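Long-range contact in enoyl-CoA hydratase (Mycobacterium avium, PDB 3OC7), which probably hydrates the double bond of 2-enoyl-CoA thioesters in fatty acid metabolism, as enoyl-CoA hydratases of the crotonase family do: residues M5-T17 against L24-A38. Sequence-based numbering, arbitrary orientation. Where two conformers were deposited one is given.
Sequences MDALVDYAGPAAT and LTLNSPHNRNALSTA
Leu8 and Asn27 meet at the open end of the N-terminal β-hairpin of the crotonase fold, just beyond its paired strands: strand 9-12, outermost in the chain's six-stranded sheet, runs antiparallel to strand 24-26, their short axes 159° apart. Asp10 and Thr25 form the hydrogen-bonded pair, N to O in both directions, and Asn27 N continues the ladder to Leu8 O (2.9 Å). The peptide bond before Leu8 is cis, and the leucine's two methyls fork against the loop of 24-38. Leu8 CD2 lies 3.7 Å from Ser28 OG and also reaches the edge of the His30 ring, while CD1 packs on Ala38 CB (4.0 Å) at the start of helix 37-52. The Asn27 side chain, CG anti to its backbone N (chi1 -170°), extends toward the N-terminal residues. Asn27 ND2 gives an almost straight bond (177°) to Asp6 O, 3.1 Å away; the oxygen lies in the asparagine's amide plane, whereas the nitrogen stands above the Asp6 carbonyl plane. OD1 is held by Thr64 OG1, so both ends of the amide are fixed. Met5 lies against this amide, CG 3.5 Å from Asn27 ND2, and its side chain crosses that of Thr25 at about a right angle. On that face, one water joins Asp10 OD2 (2.9 Å) to Thr25 OG1 (2.7 Å).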
loop_
_atom_site.group_PDB
_atom_site.type_symbol
_atom_site.label_atom_id
_atom_site.label_comp_id
_atom_site.label_asym_id
_atom_site.label_seq_id
_atom_site.Cartn_x
_atom_site.Cartn_y
_atom_site.Cartn_z
ATOM N N MET A 5 -9.020 -40.266 -4.246
ATOM C CA MET A 5 -9.203 -38.938 -3.570
ATOM C C MET A 5 -10.407 -38.948 -2.622
ATOM O O MET A 5 -11.473 -39.443 -2.975
ATOM C CB MET A 5 -9.337 -37.822 -4.621
ATOM C CG MET A 5 -9.507 -36.410 -4.059
ATOM S SD MET A 5 -9.033 -35.091 -5.202
ATOM C CE MET A 5 -7.246 -35.187 -5.128
ATOM N N ASP A 6 -10.225 -38.395 -1.422
ATOM C CA ASP A 6 -11.304 -38.264 -0.431
ATOM C C ASP A 6 -12.197 -37.033 -0.660
ATOM O O ASP A 6 -11.790 -36.074 -1.325
ATOM C CB ASP A 6 -10.709 -38.195 0.986
ATOM C CG ASP A 6 -10.081 -39.507 1.431
ATOM O OD1 ASP A 6 -10.593 -40.591 1.063
ATOM O OD2 ASP A 6 -9.069 -39.454 2.162
ATOM N N ALA A 7 -13.407 -37.072 -0.094
ATOM C CA ALA A 7 -14.308 -35.903 -0.028
ATOM C C ALA A 7 -14.613 -35.627 1.451
ATOM O O ALA A 7 -14.685 -36.587 2.236
ATOM C CB ALA A 7 -15.582 -36.187 -0.803
ATOM N N LEU A 8 -14.813 -34.369 1.873
ATOM C CA LEU A 8 -14.921 -33.149 1.042
ATOM C C LEU A 8 -13.591 -32.381 0.878
ATOM O O LEU A 8 -13.514 -31.437 0.081
ATOM C CB LEU A 8 -16.006 -32.217 1.624
ATOM C CG LEU A 8 -17.437 -32.743 1.827
ATOM C CD1 LEU A 8 -18.273 -31.724 2.569
ATOM C CD2 LEU A 8 -18.103 -33.075 0.487
ATOM N N VAL A 9 -12.575 -32.786 1.643
ATOM C CA VAL A 9 -11.187 -32.301 1.530
ATOM C C VAL A 9 -10.257 -33.524 1.456
ATOM O O VAL A 9 -10.339 -34.430 2.318
ATOM C CB VAL A 9 -10.764 -31.403 2.753
ATOM C CG1 VAL A 9 -9.334 -30.875 2.594
ATOM C CG2 VAL A 9 -11.738 -30.243 2.963
ATOM N N ASP A 10 -9.393 -33.571 0.437
ATOM C CA ASP A 10 -8.373 -34.645 0.335
ATOM C C ASP A 10 -7.006 -34.199 0.876
ATOM O O ASP A 10 -6.598 -33.059 0.652
ATOM C CB ASP A 10 -8.224 -35.151 -1.114
ATOM C CG ASP A 10 -7.153 -36.247 -1.252
ATOM O OD1 ASP A 10 -7.426 -37.419 -0.898
ATOM O OD2 ASP A 10 -6.029 -35.944 -1.702
ATOM N N TYR A 11 -6.310 -35.093 1.587
ATOM C CA TYR A 11 -4.963 -34.845 2.140
ATOM C C TYR A 11 -3.934 -35.742 1.458
ATOM O O TYR A 11 -4.116 -36.967 1.415
ATOM C CB TYR A 11 -4.944 -35.122 3.655
ATOM C CG TYR A 11 -3.607 -34.807 4.340
ATOM C CD1 TYR A 11 -2.533 -35.718 4.307
ATOM C CD2 TYR A 11 -3.415 -33.607 5.024
ATOM C CE1 TYR A 11 -1.311 -35.423 4.937
ATOM C CE2 TYR A 11 -2.198 -33.302 5.649
ATOM C CZ TYR A 11 -1.150 -34.217 5.600
ATOM O OH TYR A 11 0.050 -33.909 6.209
ATOM N N ALA A 12 -2.872 -35.134 0.934
ATOM C CA ALA A 12 -1.707 -35.852 0.386
ATOM C C ALA A 12 -0.399 -35.345 1.014
ATOM O O ALA A 12 -0.056 -34.159 0.898
ATOM C CB ALA A 12 -1.661 -35.741 -1.143
ATOM N N GLY A 13 0.318 -36.233 1.703
ATOM C CA GLY A 13 1.566 -35.892 2.401
ATOM C C GLY A 13 2.822 -36.194 1.589
ATOM O O GLY A 13 2.713 -36.606 0.430
ATOM N N PRO A 14 4.018 -35.976 2.189
ATOM C CA PRO A 14 5.329 -36.141 1.527
ATOM C C PRO A 14 5.543 -37.450 0.744
ATOM O O PRO A 14 6.121 -37.413 -0.345
ATOM C CB PRO A 14 6.324 -35.993 2.685
ATOM C CG PRO A 14 5.642 -35.014 3.593
ATOM C CD PRO A 14 4.170 -35.365 3.525
ATOM N N ALA A 15 5.048 -38.570 1.264
ATOM C CA ALA A 15 5.189 -39.873 0.586
ATOM C C ALA A 15 4.421 -39.973 -0.746
ATOM O O ALA A 15 4.754 -40.810 -1.600
ATOM C CB ALA A 15 4.798 -41.014 1.527
ATOM N N ALA A 16 3.414 -39.114 -0.920
ATOM C CA ALA A 16 2.618 -39.043 -2.152
ATOM C C ALA A 16 2.995 -37.859 -3.049
ATOM O O ALA A 16 2.868 -37.941 -4.274
ATOM C CB ALA A 16 1.130 -39.006 -1.828
ATOM N N THR A 17 3.431 -36.757 -2.436
ATOM C CA THR A 17 3.833 -35.567 -3.189
ATOM C C THR A 17 5.276 -35.620 -3.709
ATOM O O THR A 17 5.596 -34.967 -4.705
ATOM C CB THR A 17 3.645 -34.256 -2.370
ATOM O OG1 THR A 17 4.496 -34.272 -1.218
ATOM C CG2 THR A 17 2.190 -34.071 -1.944
ATOM N N LEU A 24 -3.682 -29.933 0.241
ATOM C CA LEU A 24 -5.086 -29.991 0.683
ATOM C C LEU A 24 -5.994 -29.596 -0.480
ATOM O O LEU A 24 -5.949 -28.435 -0.936
ATOM C CB LEU A 24 -5.328 -29.047 1.887
ATOM C CG LEU A 24 -4.460 -29.199 3.144
ATOM C CD1 LEU A 24 -4.773 -28.160 4.212
ATOM C CD2 LEU A 24 -4.545 -30.610 3.758
ATOM N N THR A 25 -6.802 -30.535 -0.985
ATOM C CA THR A 25 -7.640 -30.269 -2.171
ATOM C C THR A 25 -9.127 -30.164 -1.819
ATOM O O THR A 25 -9.733 -31.136 -1.333
ATOM C CB THR A 25 -7.468 -31.374 -3.289
ATOM O OG1 THR A 25 -6.071 -31.572 -3.567
ATOM C CG2 THR A 25 -8.241 -31.027 -4.605
ATOM N N LEU A 26 -9.723 -29.001 -2.091
ATOM C CA LEU A 26 -11.190 -28.825 -1.977
ATOM C C LEU A 26 -11.895 -29.700 -3.037
ATOM O O LEU A 26 -11.624 -29.555 -4.234
ATOM C CB LEU A 26 -11.600 -27.343 -2.127
ATOM C CG LEU A 26 -10.924 -26.277 -1.251
ATOM C CD1 LEU A 26 -11.302 -24.870 -1.688
ATOM C CD2 LEU A 26 -11.258 -26.479 0.213
ATOM N N ASN A 27 -12.780 -30.602 -2.596
ATOM C CA ASN A 27 -13.399 -31.637 -3.479
ATOM C C ASN A 27 -14.883 -31.899 -3.133
ATOM O O ASN A 27 -15.262 -33.006 -2.688
ATOM C CB ASN A 27 -12.564 -32.937 -3.431
ATOM C CG ASN A 27 -12.984 -33.970 -4.488
ATOM O OD1 ASN A 27 -13.413 -33.638 -5.607
ATOM N ND2 ASN A 27 -12.821 -35.246 -4.138
ATOM N N SER A 28 -15.696 -30.860 -3.317
ATOM C CA SER A 28 -17.131 -30.869 -3.000
ATOM C C SER A 28 -17.914 -30.429 -4.269
ATOM O O SER A 28 -18.527 -29.366 -4.283
ATOM C CB SER A 28 -17.401 -29.946 -1.774
ATOM O OG SER A 28 -18.767 -29.919 -1.372
ATOM N N PRO A 29 -17.890 -31.254 -5.352
ATOM C CA PRO A 29 -18.492 -30.825 -6.631
ATOM C C PRO A 29 -20.008 -30.527 -6.636
ATOM O O PRO A 29 -20.453 -29.658 -7.414
ATOM C CB PRO A 29 -18.164 -31.983 -7.586
ATOM C CG PRO A 29 -17.907 -33.160 -6.706
ATOM C CD PRO A 29 -17.267 -32.586 -5.463
ATOM N N HIS A 30 -20.773 -31.191 -5.763
ATOM C CA HIS A 30 -22.239 -31.001 -5.682
ATOM C C HIS A 30 -22.690 -29.556 -5.404
ATOM O O HIS A 30 -23.751 -29.132 -5.875
ATOM C CB HIS A 30 -22.897 -32.002 -4.704
ATOM C CG HIS A 30 -22.682 -31.691 -3.249
ATOM N ND1 HIS A 30 -21.458 -31.822 -2.629
ATOM C CD2 HIS A 30 -23.548 -31.294 -2.285
ATOM C CE1 HIS A 30 -21.573 -31.503 -1.352
ATOM N NE2 HIS A 30 -22.831 -31.176 -1.118
ATOM N N ASN A 31 -21.876 -28.792 -4.678
ATOM C CA ASN A 31 -22.199 -27.383 -4.418
ATOM C C ASN A 31 -21.092 -26.381 -4.805
ATOM O O ASN A 31 -20.986 -25.302 -4.214
ATOM C CB ASN A 31 -22.667 -27.179 -2.959
ATOM C CG ASN A 31 -21.635 -27.626 -1.931
ATOM O OD1 ASN A 31 -21.953 -27.787 -0.740
ATOM N ND2 ASN A 31 -20.395 -27.816 -2.370
ATOM N N ARG A 32 -20.286 -26.743 -5.807
ATOM C CA ARG A 32 -19.195 -25.882 -6.301
ATOM C C ARG A 32 -18.186 -25.468 -5.216
ATOM O O ARG A 32 -17.759 -24.304 -5.160
ATOM C CB ARG A 32 -19.753 -24.636 -7.037
ATOM C CG ARG A 32 -20.550 -24.953 -8.307
ATOM C CD ARG A 32 -21.270 -23.728 -8.905
ATOM N NE ARG A 32 -20.344 -22.752 -9.491
ATOM C CZ ARG A 32 -20.303 -21.455 -9.177
ATOM N NH1 ARG A 32 -21.157 -20.949 -8.292
ATOM N NH2 ARG A 32 -19.422 -20.656 -9.768
ATOM N N ASN A 33 -17.803 -26.423 -4.367
ATOM C CA ASN A 33 -16.841 -26.192 -3.278
ATOM C C ASN A 33 -17.288 -25.122 -2.262
ATOM O O ASN A 33 -16.473 -24.309 -1.784
ATOM C CB ASN A 33 -15.429 -25.900 -3.840
ATOM C CG ASN A 33 -14.834 -27.082 -4.632
ATOM O OD1 ASN A 33 -15.126 -28.252 -4.360
ATOM N ND2 ASN A 33 -13.951 -26.773 -5.589
ATOM N N ALA A 34 -18.579 -25.127 -1.927
ATOM C CA ALA A 34 -19.130 -24.180 -0.942
ATOM C C ALA A 34 -18.639 -24.450 0.482
ATOM O O ALA A 34 -18.281 -25.580 0.827
ATOM C CB ALA A 34 -20.675 -24.177 -0.989
ATOM N N LEU A 35 -18.649 -23.400 1.309
ATOM C CA LEU A 35 -18.161 -23.471 2.699
ATOM C C LEU A 35 -19.166 -24.053 3.715
ATOM O O LEU A 35 -19.637 -23.347 4.612
ATOM C CB LEU A 35 -17.661 -22.094 3.152
ATOM C CG LEU A 35 -16.483 -21.503 2.372
ATOM C CD1 LEU A 35 -16.577 -19.978 2.310
ATOM C CD2 LEU A 35 -15.140 -21.950 2.940
ATOM N N SER A 36 -19.480 -25.339 3.569
ATOM C CA SER A 36 -20.356 -26.059 4.505
ATOM C C SER A 36 -19.657 -26.319 5.848
ATOM O O SER A 36 -18.423 -26.236 5.926
ATOM C CB SER A 36 -20.803 -27.389 3.882
ATOM O OG SER A 36 -19.716 -28.283 3.693
ATOM N N THR A 37 -20.420 -26.659 6.898
ATOM C CA THR A 37 -19.847 -26.983 8.216
ATOM C C THR A 37 -18.817 -28.109 8.126
ATOM O O THR A 37 -17.734 -28.035 8.723
ATOM C CB THR A 37 -20.949 -27.394 9.251
ATOM O OG1 THR A 37 -21.850 -26.304 9.456
ATOM C CG2 THR A 37 -20.344 -27.804 10.599
ATOM N N ALA A 38 -19.167 -29.159 7.377
ATOM C CA ALA A 38 -18.289 -30.315 7.198
ATOM C C ALA A 38 -16.991 -29.972 6.454
ATOM O O ALA A 38 -15.906 -30.404 6.865
ATOM C CB ALA A 38 -19.034 -31.461 6.480
HETATM O O HOH W 1 -4.690 -33.418 -2.096
#